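2-hydroxyisobutyryl-CoA synthetase (Aquincola tertiaricarbonis, PDB 6HDY) is a synthetase of the ANL superfamily, which pairs a large AMP-binding N-terminal domain with a smaller C-terminal domain. Local coordinates at residues Tyr33-Glu39 and Ala152-Trp156; Val57-Ala61 and Thr333-Ile338; Ser342-Leu347 and Gly365-Ile370. The contacts are given in a common frame with arbitrary orientation. Residues are numbered along the deposited sequence.

Contact 1: Tyr33-Glu39 and Ala152-Trp156; sequences YWFPRRE and ARIMW
Residues 33-35 lead irregularly into a short helix. F35 (phi/psi -121/89°) takes the N-cap position, and P36-E39 form the first turn, with E39 N bonding to F35 O (3.1 Å). Residues 152-156 belong to the last turns of helix 141-157. The backbones of the two segments are nearest at W34 and R153, whose CA atoms are 5.2 Å apart. W34 (chi1 t) lays one indole face, long axis across the helix, over R153 CA and the A152 carbonyl carbon. R153 CB makes a CH-pi contact 3.8 Å from the centroid of the W34 five-membered ring, while W34 CH2 meets A152 CB at 3.9 Å and W34 CE3 meets W156 CB at 3.8 Å. Fully extended (all t), R153 passes F35 (F35 CD2 to R153 CD 3.6 Å), and R153 NE forms a salt bridge to E39 OE1 (3.0 Å). E39 OE1 also accepts F35 N (3.0 Å). A water accepts W34 N (3.1 Å) and lies 2.8 Å from R153 O. R38 NE stands 3.4 Å from R153 NH1, a like-charge approach balanced by D302, which salt-bridges both arginines; E331 pairs with R38, and R357 with E39. Buried arginines can thus sit side by side where they share carboxylates.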
loop_
_atom_site.group_PDB
_atom_site.type_symbol
_atom_site.label_atom_id
_atom_site.label_comp_id
_atom_site.label_asym_id
_atom_site.label_seq_id
_atom_site.Cartn_x
_atom_site.Cartn_y
_atom_site.Cartn_z
ATOM N N TYR A 33 -20.639 14.821 17.135
ATOM C CA TYR A 33 -20.823 14.932 15.690
ATOM C C TYR A 33 -19.804 15.853 15.029
ATOM O O TYR A 33 -19.462 16.903 15.581
ATOM C CB TYR A 33 -22.249 15.425 15.372
ATOM C CG TYR A 33 -23.302 14.919 16.335
ATOM C CD1 TYR A 33 -23.829 13.634 16.214
ATOM C CD2 TYR A 33 -23.778 15.724 17.366
ATOM C CE1 TYR A 33 -24.788 13.158 17.105
ATOM C CE2 TYR A 33 -24.759 15.268 18.246
ATOM C CZ TYR A 33 -25.260 13.984 18.113
ATOM O OH TYR A 33 -26.222 13.530 18.979
ATOM N N TRP A 34 -19.323 15.447 13.839
ATOM C CA TRP A 34 -18.411 16.222 13.008
ATOM C C TRP A 34 -19.239 17.361 12.420
ATOM O O TRP A 34 -18.826 18.519 12.505
ATOM C CB TRP A 34 -17.783 15.341 11.910
ATOM C CG TRP A 34 -16.846 16.071 10.984
ATOM C CD1 TRP A 34 -17.187 16.821 9.897
ATOM C CD2 TRP A 34 -15.411 16.018 10.998
ATOM N NE1 TRP A 34 -16.054 17.288 9.267
ATOM C CE2 TRP A 34 -14.950 16.805 9.918
ATOM C CE3 TRP A 34 -14.465 15.356 11.805
ATOM C CZ2 TRP A 34 -13.589 16.962 9.632
ATOM C CZ3 TRP A 34 -13.117 15.538 11.536
ATOM C CH2 TRP A 34 -12.692 16.343 10.469
ATOM N N PHE A 35 -20.427 17.031 11.862
ATOM C CA PHE A 35 -21.356 18.031 11.336
ATOM C C PHE A 35 -22.697 17.913 12.078
ATOM O O PHE A 35 -23.564 17.154 11.644
ATOM C CB PHE A 35 -21.520 17.934 9.812
ATOM C CG PHE A 35 -20.334 18.404 8.994
ATOM C CD1 PHE A 35 -19.626 19.548 9.353
ATOM C CD2 PHE A 35 -19.959 17.730 7.834
ATOM C CE1 PHE A 35 -18.574 20.015 8.565
ATOM C CE2 PHE A 35 -18.896 18.185 7.054
ATOM C CZ PHE A 35 -18.205 19.323 7.425
ATOM N N PRO A 36 -22.874 18.639 13.219
ATOM C CA PRO A 36 -24.135 18.528 13.975
ATOM C C PRO A 36 -25.415 18.673 13.146
ATOM O O PRO A 36 -26.310 17.844 13.307
ATOM C CB PRO A 36 -24.014 19.631 15.044
ATOM C CG PRO A 36 -22.525 19.806 15.230
ATOM C CD PRO A 36 -21.924 19.568 13.877
ATOM N N ARG A 37 -25.499 19.694 12.252
ATOM C CA ARG A 37 -26.697 19.926 11.435
ATOM C C ARG A 37 -26.990 18.796 10.490
ATOM O O ARG A 37 -28.015 18.151 10.669
ATOM C CB ARG A 37 -26.671 21.280 10.692
ATOM C CG ARG A 37 -27.945 21.593 9.881
ATOM C CD ARG A 37 -29.181 21.755 10.766
ATOM N NE ARG A 37 -30.402 22.021 10.000
ATOM C CZ ARG A 37 -31.636 21.829 10.466
ATOM N NH1 ARG A 37 -32.691 22.112 9.708
ATOM N NH2 ARG A 37 -31.823 21.331 11.684
ATOM N N ARG A 38 -26.081 18.518 9.520
ATOM C CA ARG A 38 -26.241 17.451 8.520
ATOM C C ARG A 38 -26.593 16.085 9.131
ATOM O O ARG A 38 -27.458 15.382 8.606
ATOM C CB ARG A 38 -24.994 17.347 7.639
ATOM C CG ARG A 38 -24.846 18.503 6.644
ATOM C CD ARG A 38 -23.484 18.533 5.942
ATOM N NE ARG A 38 -23.321 17.424 5.002
ATOM C CZ ARG A 38 -22.480 17.411 3.972
ATOM N NH1 ARG A 38 -21.722 18.467 3.711
ATOM N NH2 ARG A 38 -22.390 16.337 3.198
ATOM N N GLU A 39 -25.977 15.766 10.284
ATOM C CA GLU A 39 -26.100 14.498 11.000
ATOM C C GLU A 39 -27.345 14.339 11.894
ATOM O O GLU A 39 -27.833 13.216 12.040
ATOM C CB GLU A 39 -24.824 14.246 11.832
ATOM C CG GLU A 39 -23.543 14.129 11.002
ATOM C CD GLU A 39 -22.260 13.871 11.771
ATOM O OE1 GLU A 39 -21.162 14.157 11.241
ATOM O OE2 GLU A 39 -22.351 13.352 12.903
ATOM N N ALA A 152 -13.187 11.138 7.461
ATOM C CA ALA A 152 -12.758 11.726 8.752
ATOM C C ALA A 152 -13.984 11.978 9.633
ATOM O O ALA A 152 -13.940 11.721 10.835
ATOM C CB ALA A 152 -12.019 13.045 8.531
ATOM N N ARG A 153 -15.073 12.464 9.016
ATOM C CA ARG A 153 -16.354 12.761 9.650
ATOM C C ARG A 153 -16.979 11.523 10.331
ATOM O O ARG A 153 -17.331 11.570 11.513
ATOM C CB ARG A 153 -17.304 13.371 8.607
ATOM C CG ARG A 153 -18.767 13.374 8.998
ATOM C CD ARG A 153 -19.549 14.188 8.021
ATOM N NE ARG A 153 -20.985 14.072 8.251
ATOM C CZ ARG A 153 -21.909 14.357 7.345
ATOM N NH1 ARG A 153 -21.557 14.805 6.149
ATOM N NH2 ARG A 153 -23.194 14.219 7.634
ATOM N N ILE A 154 -17.083 10.423 9.573
ATOM C CA ILE A 154 -17.649 9.145 9.998
ATOM C C ILE A 154 -16.710 8.451 11.018
ATOM O O ILE A 154 -17.198 7.806 11.931
ATOM C CB ILE A 154 -17.944 8.290 8.727
ATOM C CG1 ILE A 154 -19.023 8.962 7.853
ATOM C CG2 ILE A 154 -18.354 6.878 9.092
ATOM C CD1 ILE A 154 -18.989 8.575 6.389
ATOM N N MET A 155 -15.374 8.585 10.864
ATOM C CA MET A 155 -14.411 7.995 11.811
ATOM C C MET A 155 -14.505 8.722 13.177
ATOM O O MET A 155 -14.360 8.098 14.224
ATOM C CB MET A 155 -12.983 8.044 11.235
ATOM C CG MET A 155 -12.686 6.912 10.258
ATOM S SD MET A 155 -11.123 7.149 9.354
ATOM C CE MET A 155 -9.967 7.131 10.698
ATOM N N TRP A 156 -14.784 10.038 13.147
ATOM C CA TRP A 156 -15.019 10.855 14.334
ATOM C C TRP A 156 -16.284 10.293 15.025
ATOM O O TRP A 156 -16.304 10.161 16.254
ATOM C CB TRP A 156 -15.192 12.338 13.949
ATOM C CG TRP A 156 -15.520 13.224 15.116
ATOM C CD1 TRP A 156 -16.712 13.318 15.762
ATOM C CD2 TRP A 156 -14.636 14.137 15.772
ATOM N NE1 TRP A 156 -16.611 14.182 16.821
ATOM C CE2 TRP A 156 -15.353 14.716 16.843
ATOM C CE3 TRP A 156 -13.298 14.514 15.568
ATOM C CZ2 TRP A 156 -14.793 15.678 17.690
ATOM C CZ3 TRP A 156 -12.737 15.457 16.417
ATOM C CH2 TRP A 156 -13.479 16.020 17.472
HETATM O O HOH W 1 -19.396 12.437 13.248
#

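Contact 2: Val57-Ala61 and Thr333-Ile338; sequences VCQYA and TSQPMI
The principle here is a helix packing on the loop of a beta-hairpin. Residues 57-61 are a regular part of helix 43-64. The partner segment, 333-338, lies in the connection between the adjacent antiparallel strands 322-329 and 340-347. Q335 adopts left-handed backbone angles (45/49°), after which P336-I338 extend toward the second strand. Nearest CA pairs are C58-I338 (7.8 Å), A61-P336 (7.6 Å) and Y60-T333 (8.1 Å). I338 (chi1 m, chi2 t) points at the helix, and its CD1 lies 3.8 Å from V57 CG1 (chi1 t) and 3.5 Å from A61 CB, side chains one helical turn apart. C58, in the m rotamer, brings SG to 4.1 Å from I338 CG2. W72 of helix 66-74 also touches C58, A61 and I338. Y60 takes chi1 t with chi2 of 83°, carrying its ring across the gap; F17 meets that ring edge-to-face. P336 CG lies near the ring plane, 4.3 Å from Y60 CE2, and beyond it Y60 OH donates a 2.7 Å hydrogen bond to T333 O.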
loop_
_atom_site.group_PDB
_atom_site.type_symbol
_atom_site.label_atom_id
_atom_site.label_comp_id
_atom_site.label_asym_id
_atom_site.label_seq_id
_atom_site.Cartn_x
_atom_site.Cartn_y
_atom_site.Cartn_z
ATOM N N VAL A 57 -26.797 16.778 -9.425
ATOM C CA VAL A 57 -25.978 15.623 -9.840
ATOM C C VAL A 57 -26.422 15.084 -11.217
ATOM O O VAL A 57 -25.584 14.884 -12.102
ATOM C CB VAL A 57 -25.938 14.528 -8.728
ATOM C CG1 VAL A 57 -25.263 13.238 -9.215
ATOM C CG2 VAL A 57 -25.229 15.057 -7.476
ATOM N N CYS A 58 -27.734 14.876 -11.389
ATOM C CA CYS A 58 -28.321 14.380 -12.629
ATOM C C CYS A 58 -28.115 15.341 -13.792
ATOM O O CYS A 58 -27.918 14.892 -14.919
ATOM C CB CYS A 58 -29.792 14.029 -12.429
ATOM S SG CYS A 58 -30.056 12.464 -11.563
ATOM N N GLN A 59 -28.133 16.658 -13.516
ATOM C CA GLN A 59 -27.886 17.691 -14.522
ATOM C C GLN A 59 -26.400 17.645 -14.865
ATOM O O GLN A 59 -26.027 17.708 -16.039
ATOM C CB GLN A 59 -28.260 19.078 -13.981
ATOM C CG GLN A 59 -29.758 19.374 -14.013
ATOM C CD GLN A 59 -30.207 20.402 -12.989
ATOM O OE1 GLN A 59 -29.451 21.289 -12.567
ATOM N NE2 GLN A 59 -31.475 20.329 -12.595
ATOM N N TYR A 60 -25.552 17.471 -13.835
ATOM C CA TYR A 60 -24.107 17.378 -14.018
ATOM C C TYR A 60 -23.754 16.163 -14.888
ATOM O O TYR A 60 -22.977 16.310 -15.812
ATOM C CB TYR A 60 -23.366 17.394 -12.660
ATOM C CG TYR A 60 -21.877 17.113 -12.791
ATOM C CD1 TYR A 60 -20.979 18.129 -13.123
ATOM C CD2 TYR A 60 -21.370 15.826 -12.610
ATOM C CE1 TYR A 60 -19.615 17.874 -13.242
ATOM C CE2 TYR A 60 -20.012 15.558 -12.760
ATOM C CZ TYR A 60 -19.139 16.584 -13.075
ATOM O OH TYR A 60 -17.808 16.300 -13.252
ATOM N N ALA A 61 -24.365 14.989 -14.624
ATOM C CA ALA A 61 -24.105 13.750 -15.372
ATOM C C ALA A 61 -24.616 13.833 -16.806
ATOM O O ALA A 61 -23.943 13.388 -17.723
ATOM C CB ALA A 61 -24.716 12.566 -14.651
ATOM N N THR A 333 -17.606 14.367 -8.625
ATOM C CA THR A 333 -17.589 14.855 -10.004
ATOM C C THR A 333 -16.944 13.842 -10.961
ATOM O O THR A 333 -17.198 13.901 -12.157
ATOM C CB THR A 333 -16.891 16.221 -10.077
ATOM O OG1 THR A 333 -15.594 16.111 -9.480
ATOM C CG2 THR A 333 -17.701 17.341 -9.411
ATOM N N SER A 334 -16.100 12.922 -10.444
ATOM C CA SER A 334 -15.388 11.915 -11.264
ATOM C C SER A 334 -16.044 10.548 -11.068
ATOM O O SER A 334 -16.266 10.143 -9.918
ATOM C CB SER A 334 -13.900 11.856 -10.904
ATOM O OG SER A 334 -13.678 11.118 -9.708
ATOM N N GLN A 335 -16.377 9.848 -12.186
ATOM C CA GLN A 335 -17.089 8.557 -12.161
ATOM C C GLN A 335 -18.280 8.571 -11.186
ATOM O O GLN A 335 -18.378 7.684 -10.340
ATOM C CB GLN A 335 -16.127 7.379 -11.904
ATOM C CG GLN A 335 -15.114 7.197 -13.062
ATOM C CD GLN A 335 -14.233 5.975 -12.856
ATOM O OE1 GLN A 335 -13.678 5.756 -11.778
ATOM N NE2 GLN A 335 -14.067 5.163 -13.893
ATOM N N PRO A 336 -19.191 9.602 -11.226
ATOM C CA PRO A 336 -20.300 9.601 -10.253
ATOM C C PRO A 336 -21.255 8.443 -10.518
ATOM O O PRO A 336 -21.579 8.148 -11.666
ATOM C CB PRO A 336 -20.957 10.974 -10.438
ATOM C CG PRO A 336 -20.643 11.364 -11.834
ATOM C CD PRO A 336 -19.293 10.755 -12.155
ATOM N N MET A 337 -21.634 7.760 -9.466
ATOM C CA MET A 337 -22.545 6.622 -9.535
ATOM C C MET A 337 -23.947 7.082 -9.192
ATOM O O MET A 337 -24.167 7.630 -8.108
ATOM C CB MET A 337 -22.123 5.505 -8.566
ATOM C CG MET A 337 -20.832 4.786 -8.905
ATOM S SD MET A 337 -20.680 3.959 -10.502
ATOM C CE MET A 337 -22.170 3.362 -10.763
ATOM N N ILE A 338 -24.880 6.917 -10.139
ATOM C CA ILE A 338 -26.269 7.330 -9.943
ATOM C C ILE A 338 -27.155 6.101 -10.014
ATOM O O ILE A 338 -27.401 5.551 -11.088
ATOM C CB ILE A 338 -26.734 8.488 -10.882
ATOM C CG1 ILE A 338 -25.736 9.668 -10.850
ATOM C CG2 ILE A 338 -28.147 8.953 -10.501
ATOM C CD1 ILE A 338 -25.885 10.629 -11.953
#

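Contact 3: Ser342-Leu347 and Gly365-Ile370; sequences SGDLTL and GIFGRI. With 8LQ ([[(2~{R},3~{S},4~{R},5~{R})-5-(6-aminopurin-9-yl)-3,4-bis(oxidanyl)oxolan-2-yl]methoxy-oxidanyl-phosphoryl] (3~{S})-3-oxidanylbutanoate), chain C.
What sets this strand pair apart is a beta bulge: F367 and G368 together stand opposite the single residue L345. F367 has helix-like angles (-69/-33°). At G368 phi/psi is 150/-177°, where a CB would jam against the preceding carbonyl. L345 O accepts F367 N (3.0 Å), and L345 N donates to G368 O (2.9 Å). Otherwise the strands 344-347 and 366-369 run antiparallel, their axes 4.7 Å apart at 163°. D344 and R369 form a non-hydrogen-bonded pair (CA-CA 4.2 Å), beyond which I370 N bonds to G343 O (2.8 Å); at the far end T346 OG1 donates to G365 O (2.7 Å). S342 OG accepts D344 N (3.0 Å) in an ST turn, with G343 at positive phi, and is also hydrogen-bonded to P325 O of strand 322-329.

The turn presents D344 (chi1 m) to the ligand 8LQ. D344 OD1 accepts 8LQ O2' and D344 OD2 accepts 8LQ O3', both at 2.6 Å, the bidentate grip on ribose hydroxyls familiar from the ANL superfamily. R369, whose guanidinium has O3' over one face, brings NH2 to 2.8 Å from that oxygen; its NE makes a long, purely electrostatic salt bridge of 3.8 Å to D344 OD1. I366 O lies 3.3 Å from ligand C2. Away from the ligand, F367 CD2 packs on L345 CD2 (4.0 Å) and F367 CZ on L347 CB (4.1 Å), with R322 making a cation-pi contact to the ring. Strand 366-369 is the outermost of the antiparallel sheet, and strand 340-347 is flanked on its other side by strand 322-329.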
loop_
_atom_site.group_PDB
_atom_site.type_symbol
_atom_site.label_atom_id
_atom_site.label_comp_id
_atom_site.label_asym_id
_atom_site.label_seq_id
_atom_site.Cartn_x
_atom_site.Cartn_y
_atom_site.Cartn_z
ATOM N N SER A 342 -26.260 -2.612 -5.918
ATOM C CA SER A 342 -25.200 -3.299 -5.173
ATOM C C SER A 342 -25.218 -4.788 -5.401
ATOM O O SER A 342 -24.158 -5.406 -5.488
ATOM C CB SER A 342 -25.300 -3.008 -3.681
ATOM O OG SER A 342 -26.431 -3.659 -3.123
ATOM N N GLY A 343 -26.421 -5.343 -5.499
ATOM C CA GLY A 343 -26.657 -6.773 -5.630
ATOM C C GLY A 343 -26.574 -7.455 -4.276
ATOM O O GLY A 343 -26.475 -8.681 -4.202
ATOM N N ASP A 344 -26.608 -6.654 -3.186
ATOM C CA ASP A 344 -26.500 -7.124 -1.811
ATOM C C ASP A 344 -27.862 -7.220 -1.174
ATOM O O ASP A 344 -28.829 -6.712 -1.733
ATOM C CB ASP A 344 -25.581 -6.198 -1.002
ATOM C CG ASP A 344 -24.156 -6.204 -1.496
ATOM O OD1 ASP A 344 -23.616 -7.300 -1.727
ATOM O OD2 ASP A 344 -23.575 -5.115 -1.643
ATOM N N LEU A 345 -27.951 -7.899 -0.015
ATOM C CA LEU A 345 -29.194 -8.001 0.725
ATOM C C LEU A 345 -29.021 -7.370 2.099
ATOM O O LEU A 345 -28.005 -7.584 2.766
ATOM C CB LEU A 345 -29.684 -9.460 0.826
ATOM C CG LEU A 345 -31.129 -9.638 1.234
ATOM C CD1 LEU A 345 -32.071 -9.300 0.095
ATOM C CD2 LEU A 345 -31.392 -11.055 1.724
ATOM N N THR A 346 -30.008 -6.567 2.507
ATOM C CA THR A 346 -30.022 -5.923 3.824
ATOM C C THR A 346 -31.468 -5.714 4.289
ATOM O O THR A 346 -32.413 -5.988 3.554
ATOM C CB THR A 346 -29.215 -4.593 3.806
ATOM O OG1 THR A 346 -28.911 -4.202 5.144
ATOM C CG2 THR A 346 -29.956 -3.457 3.107
ATOM N N LEU A 347 -31.614 -5.224 5.513
ATOM C CA LEU A 347 -32.857 -4.802 6.127
ATOM C C LEU A 347 -32.549 -3.402 6.647
ATOM O O LEU A 347 -31.490 -3.178 7.253
ATOM C CB LEU A 347 -33.273 -5.728 7.292
ATOM C CG LEU A 347 -34.680 -5.473 7.861
ATOM C CD1 LEU A 347 -35.319 -6.756 8.296
ATOM C CD2 LEU A 347 -34.648 -4.524 9.037
ATOM N N GLY A 365 -26.467 -4.968 9.559
ATOM C CA GLY A 365 -25.536 -4.668 8.482
ATOM C C GLY A 365 -26.048 -5.268 7.183
ATOM O O GLY A 365 -27.256 -5.300 6.930
ATOM N N ILE A 366 -25.131 -5.824 6.401
ATOM C CA ILE A 366 -25.412 -6.406 5.106
ATOM C C ILE A 366 -25.138 -7.896 5.195
ATOM O O ILE A 366 -24.053 -8.311 5.623
ATOM C CB ILE A 366 -24.621 -5.632 3.996
ATOM C CG1 ILE A 366 -25.186 -4.198 3.848
ATOM C CG2 ILE A 366 -24.597 -6.401 2.634
ATOM C CD1 ILE A 366 -24.331 -3.227 3.184
ATOM N N PHE A 367 -26.154 -8.697 4.817
ATOM C CA PHE A 367 -26.152 -10.156 4.902
ATOM C C PHE A 367 -25.200 -10.843 3.925
ATOM O O PHE A 367 -24.647 -11.897 4.232
ATOM C CB PHE A 367 -27.584 -10.697 4.746
ATOM C CG PHE A 367 -28.625 -10.005 5.606
ATOM C CD1 PHE A 367 -28.451 -9.889 6.983
ATOM C CD2 PHE A 367 -29.791 -9.505 5.045
ATOM C CE1 PHE A 367 -29.421 -9.268 7.777
ATOM C CE2 PHE A 367 -30.759 -8.883 5.842
ATOM C CZ PHE A 367 -30.566 -8.765 7.201
ATOM N N GLY A 368 -25.034 -10.250 2.755
ATOM C CA GLY A 368 -24.187 -10.793 1.702
ATOM C C GLY A 368 -24.685 -10.416 0.329
ATOM O O GLY A 368 -25.653 -9.668 0.208
ATOM N N ARG A 369 -24.008 -10.926 -0.705
ATOM C CA ARG A 369 -24.325 -10.723 -2.122
ATOM C C ARG A 369 -25.432 -11.710 -2.478
ATOM O O ARG A 369 -25.316 -12.897 -2.158
ATOM C CB ARG A 369 -23.063 -10.974 -2.973
ATOM C CG ARG A 369 -23.111 -10.394 -4.374
ATOM C CD ARG A 369 -21.763 -9.843 -4.799
ATOM N NE ARG A 369 -21.786 -8.382 -4.913
ATOM C CZ ARG A 369 -20.697 -7.620 -4.982
ATOM N NH1 ARG A 369 -19.488 -8.172 -4.939
ATOM N NH2 ARG A 369 -20.807 -6.299 -5.080
ATOM N N ILE A 370 -26.524 -11.228 -3.097
ATOM C CA ILE A 370 -27.651 -12.080 -3.486
ATOM C C ILE A 370 -27.175 -13.303 -4.308
ATOM O O ILE A 370 -27.707 -14.395 -4.114
ATOM C CB ILE A 370 -28.779 -11.270 -4.174
ATOM C CG1 ILE A 370 -29.419 -10.274 -3.179
ATOM C CG2 ILE A 370 -29.860 -12.199 -4.804
ATOM C CD1 ILE A 370 -30.266 -9.204 -3.809
HETATM N N9 8LQ C . -19.208 -5.732 1.600
HETATM C C8 8LQ C . -18.418 -4.656 1.747
HETATM N N7 8LQ C . -18.569 -4.181 2.979
HETATM C C5 8LQ C . -19.478 -4.949 3.602
HETATM C C6 8LQ C . -19.973 -4.967 4.859
HETATM N N6 8LQ C . -19.576 -4.029 5.704
HETATM N N1 8LQ C . -20.879 -5.882 5.253
HETATM C C2 8LQ C . -21.307 -6.878 4.373
HETATM N N3 8LQ C . -20.732 -6.887 3.111
HETATM C C4 8LQ C . -19.864 -5.915 2.743
HETATM C CAA 8LQ C . -13.957 -0.751 -0.526
HETATM C CAZ 8LQ C . -14.764 -1.260 0.697
HETATM O OAE 8LQ C . -13.938 -2.098 1.500
HETATM C CAL 8LQ C . -16.018 -2.057 0.287
HETATM C CAS 8LQ C . -15.644 -3.222 -0.639
HETATM O OAC 8LQ C . -15.166 -4.250 -0.169
HETATM O OAQ 8LQ C . -15.807 -2.979 -1.990
HETATM P PBC 8LQ C . -15.758 -4.134 -3.095
HETATM O OAH 8LQ C . -14.271 -4.687 -3.029
HETATM O OAD 8LQ C . -16.138 -3.673 -4.442
HETATM O "O5'" 8LQ C . -16.796 -5.209 -2.581
HETATM C "C5'" 8LQ C . -18.114 -4.742 -2.299
HETATM C "C4'" 8LQ C . -18.954 -5.884 -1.788
HETATM O "O4'" 8LQ C . -18.353 -6.421 -0.579
HETATM C "C3'" 8LQ C . -20.244 -5.319 -1.370
HETATM O "O3'" 8LQ C . -21.152 -5.239 -2.506
HETATM C "C2'" 8LQ C . -20.689 -6.352 -0.332
HETATM O "O2'" 8LQ C . -21.153 -7.605 -0.974
HETATM C "C1'" 8LQ C . -19.389 -6.608 0.396
HETATM O O HOH W 2 -29.457 -4.769 8.423
#

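The three contacts are well separated, their centres about 24 to 25 Å apart, yet the chain ties them together. Helices 36-40 and 43-64 follow each other, carrying the chain from contact 1 to contact 2, and the segments of these two contacts alternate along the sequence, with nearest atoms about 11 Å apart. The loop 333-338 leads directly into strand 340-347, so the hairpin connection packed in contact 2 continues as the strand that presents D344 in contact 3. Of the three, contact 3 holds residues of the 8LQ pocket; the nearest atoms of contacts 1 and 3 are about 13 Å apart. The general lesson is that a ligand-binding strand pair can be continuous with distant packing.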